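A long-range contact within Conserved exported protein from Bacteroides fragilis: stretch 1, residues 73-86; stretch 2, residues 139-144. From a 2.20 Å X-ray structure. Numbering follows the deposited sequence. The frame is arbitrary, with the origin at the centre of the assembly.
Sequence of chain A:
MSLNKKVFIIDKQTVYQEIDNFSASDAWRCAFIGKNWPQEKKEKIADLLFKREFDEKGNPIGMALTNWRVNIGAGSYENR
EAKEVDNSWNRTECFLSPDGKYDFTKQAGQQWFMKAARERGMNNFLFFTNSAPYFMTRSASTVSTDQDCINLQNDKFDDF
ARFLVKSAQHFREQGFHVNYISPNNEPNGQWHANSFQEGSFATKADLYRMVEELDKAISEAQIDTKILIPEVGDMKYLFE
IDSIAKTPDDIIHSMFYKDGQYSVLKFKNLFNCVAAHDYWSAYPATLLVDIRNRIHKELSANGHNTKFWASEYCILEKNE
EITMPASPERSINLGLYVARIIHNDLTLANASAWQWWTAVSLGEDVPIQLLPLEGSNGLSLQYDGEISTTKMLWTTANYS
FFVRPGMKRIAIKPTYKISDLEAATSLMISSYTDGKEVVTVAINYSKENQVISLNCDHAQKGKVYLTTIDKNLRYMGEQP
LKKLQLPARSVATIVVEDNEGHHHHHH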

# COMPACT_ATOMS: atom_id res chain seq x y z
N GLY A 73 -13.30 8.93 7.75
CA GLY A 73 -13.98 10.02 7.07
C GLY A 73 -13.91 11.39 7.73
O GLY A 73 -13.76 11.51 8.95
N ALA A 74 -14.08 12.42 6.92
CA ALA A 74 -13.89 13.81 7.31
C ALA A 74 -15.23 14.51 7.18
O ALA A 74 -15.34 15.71 7.45
N GLY A 75 -16.25 13.76 6.74
CA GLY A 75 -17.62 14.23 6.72
C GLY A 75 -18.03 15.05 5.51
O GLY A 75 -18.94 15.86 5.58
N SER A 76 -17.37 14.84 4.39
CA SER A 76 -17.81 15.50 3.18
C SER A 76 -19.23 15.02 2.79
O SER A 76 -19.92 15.68 2.04
N TYR A 77 -19.67 13.89 3.33
CA TYR A 77 -21.03 13.43 3.13
C TYR A 77 -22.05 14.25 3.93
O TYR A 77 -23.02 14.74 3.36
N GLU A 78 -21.86 14.39 5.25
CA GLU A 78 -22.76 15.27 6.04
C GLU A 78 -22.74 16.73 5.52
O GLU A 78 -23.72 17.43 5.64
N ASN A 79 -21.60 17.16 4.98
CA ASN A 79 -21.38 18.56 4.62
C ASN A 79 -21.63 18.76 3.13
O ASN A 79 -21.20 19.76 2.57
N ARG A 80 -22.32 17.82 2.49
CA ARG A 80 -22.33 17.80 1.03
C ARG A 80 -23.03 18.99 0.33
O ARG A 80 -22.73 19.24 -0.83
N GLU A 81 -23.93 19.70 1.04
CA GLU A 81 -24.59 20.91 0.49
C GLU A 81 -23.63 22.11 0.38
O GLU A 81 -24.00 23.13 -0.24
N ALA A 82 -22.43 22.00 0.98
CA ALA A 82 -21.39 23.02 0.92
C ALA A 82 -20.63 22.88 -0.39
O ALA A 82 -21.04 22.09 -1.24
N LYS A 83 -19.53 23.62 -0.56
CA LYS A 83 -18.63 23.42 -1.71
C LYS A 83 -17.73 22.22 -1.41
O LYS A 83 -16.58 22.38 -0.99
N GLU A 84 -18.28 21.03 -1.59
CA GLU A 84 -17.65 19.79 -1.10
C GLU A 84 -17.26 18.84 -2.23
O GLU A 84 -17.36 19.20 -3.41
N VAL A 85 -16.81 17.64 -1.87
CA VAL A 85 -16.59 16.56 -2.83
C VAL A 85 -17.80 16.48 -3.77
O VAL A 85 -18.96 16.48 -3.32
N ASP A 86 -17.52 16.44 -5.07
CA ASP A 86 -18.55 16.66 -6.09
C ASP A 86 -19.28 15.40 -6.59
O ASP A 86 -20.04 15.45 -7.56
N SER A 139 -11.46 26.12 5.30
CA SER A 139 -12.41 26.36 4.23
C SER A 139 -13.84 25.96 4.57
O SER A 139 -14.75 26.13 3.76
N ALA A 140 -14.03 25.45 5.79
CA ALA A 140 -15.29 24.82 6.22
C ALA A 140 -15.73 23.64 5.31
O ALA A 140 -16.93 23.40 5.10
N SER A 141 -14.75 22.92 4.79
CA SER A 141 -15.01 21.87 3.84
C SER A 141 -13.77 20.96 3.75
O SER A 141 -12.66 21.36 4.07
N THR A 142 -13.99 19.71 3.35
CA THR A 142 -12.87 18.80 3.09
C THR A 142 -12.18 19.18 1.77
O THR A 142 -11.06 18.73 1.48
N VAL A 143 -12.86 20.00 0.96
CA VAL A 143 -12.19 20.63 -0.18
C VAL A 143 -11.60 21.98 0.24
O VAL A 143 -12.32 22.94 0.54
N SER A 144 -10.27 22.02 0.29
CA SER A 144 -9.51 23.19 0.69
C SER A 144 -9.64 24.27 -0.39
O SER A 144 -10.06 23.97 -1.50

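This is a small, largely polar contact between two irregular loop segments, in which the carboxylate of E84 gathers the donors of T142 and a few apolar groups fill the space around it.

E84 is the centre of the arrangement. Its CA-to-CB bond points sideways, but a chi1 of -91°, between the usual wells, followed by an m chi2, brings the end of the side chain nearer the second stretch. There the two carboxylate oxygens take different donors of one residue: T142 OG1 donates to E84 OE1 over a very short 2.5 Å, and T142 N donates to E84 OE2 at 3.0 Å with a nearly straight angle. A glutamate suits this place because its two acceptors can meet a hydroxyl and a backbone amide together. The carboxylate is also held from its own side, where N79 ND2 donates to E84 OE2 at 2.7 Å and V85 N donates to E84 OE1 at 3.2 Å.

T142 points toward the first stretch and has the largest area covered by it. Its p rotamer directs OG1 to the carboxylate, while the methyl CG2 lies 3.6 Å from A74 CB. Threonine thus serves both a polar and an apolar neighbour. S76, also p, adds a contact of 3.3 Å between its CB and T142 OG1, while its own hydroxyl is hydrogen-bonded elsewhere in the structure.

N79, with chi1 t, points toward the second stretch and uses its amide nitrogen twice: besides binding E84, N79 ND2 donates to A140 O at 3.1 Å. An amide NH2 can supply both hydrogens, so this side chain ties the carboxylate to the neighbouring backbone.

S141, in the t rotamer, places its hydroxyl between two backbone groups. S141 OG donates to K83 O at 2.9 Å and accepts from V143 N at 2.9 Å, a pairing that a group able both to give and to receive makes possible. The K83 side chain, by contrast, leads its end away from the contact, leaving the backbone carbonyl to do the bonding. Water 1 donates to that same carbonyl, K83 O, at 2.9 Å and to V143 O at 2.7 Å, bridging the two chain segments.

V143 supplies the apolar flank. It points toward the first stretch with chi1 t, and its CG2 comes within 3.5 Å of V85 N and 3.6 Å of E84 C. V85, also t, meets it more loosely, with V85 CG2 4.3 Å from V143 CG2.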

# COMPACT_ATOMS: atom_id res chain seq x y z
CB ALA A 74 -12.83 14.46 6.40
CB SER A 76 -16.82 15.25 2.05
OG SER A 76 -16.56 13.88 1.88
CB TYR A 77 -21.17 11.92 3.43
CG TYR A 77 -22.61 11.45 3.35
CD1 TYR A 77 -23.17 11.10 2.12
CD2 TYR A 77 -23.42 11.37 4.50
CE1 TYR A 77 -24.49 10.67 2.02
CE2 TYR A 77 -24.73 10.96 4.41
CZ TYR A 77 -25.27 10.60 3.15
OH TYR A 77 -26.61 10.16 3.02
CB GLU A 78 -22.37 15.29 7.53
CG GLU A 78 -22.63 14.01 8.31
CD GLU A 78 -21.45 13.05 8.27
OE1 GLU A 78 -20.58 13.19 7.36
OE2 GLU A 78 -21.39 12.15 9.15
CB ASN A 79 -19.93 18.95 4.93
CG ASN A 79 -19.70 20.46 4.92
OD1 ASN A 79 -20.50 21.22 5.42
ND2 ASN A 79 -18.56 20.86 4.42
CB ARG A 80 -22.79 16.44 0.48
CG ARG A 80 -24.27 16.14 0.55
CD ARG A 80 -24.48 14.64 0.39
NE ARG A 80 -25.88 14.25 0.61
CZ ARG A 80 -26.42 14.02 1.80
NH1 ARG A 80 -27.71 13.68 1.90
NH2 ARG A 80 -25.68 14.13 2.90
CB GLU A 81 -25.82 21.30 1.34
CG GLU A 81 -27.00 20.34 1.24
CD GLU A 81 -28.19 20.71 2.17
OE1 GLU A 81 -28.33 21.88 2.57
OE2 GLU A 81 -29.01 19.80 2.49
CB ALA A 82 -20.42 22.86 2.13
CB LYS A 83 -17.80 24.66 -2.05
CG LYS A 83 -18.62 25.95 -2.11
CD LYS A 83 -17.92 27.15 -2.78
CE LYS A 83 -19.01 28.24 -3.08
NZ LYS A 83 -18.46 29.57 -3.59
CB GLU A 84 -18.61 19.09 -0.13
CG GLU A 84 -18.42 19.48 1.33
CD GLU A 84 -17.14 18.89 1.96
OE1 GLU A 84 -16.34 18.24 1.25
OE2 GLU A 84 -16.91 19.09 3.17
CB VAL A 85 -16.37 15.20 -2.10
CG1 VAL A 85 -16.17 14.03 -3.08
CG2 VAL A 85 -15.17 15.31 -1.14
CB ASP A 86 -17.99 17.47 -7.27
CG ASP A 86 -16.89 16.75 -8.05
OD1 ASP A 86 -16.76 15.51 -7.97
OD2 ASP A 86 -16.12 17.44 -8.75
CB SER A 139 -11.93 25.70 2.94
OG SER A 139 -11.85 24.30 3.07
CB ALA A 140 -16.40 25.85 6.38
CB SER A 141 -15.35 22.48 2.48
OG SER A 141 -15.33 21.49 1.47
CB THR A 142 -13.36 17.35 3.03
OG1 THR A 142 -14.16 17.19 1.86
CG2 THR A 142 -14.21 16.99 4.25
CB VAL A 143 -13.10 20.70 -1.44
CG1 VAL A 143 -12.30 21.19 -2.66
CG2 VAL A 143 -13.75 19.30 -1.73
CB SER A 144 -8.06 22.82 0.90
OG SER A 144 -7.57 22.23 -0.28
O HOH W 1 -14.42 24.33 -0.51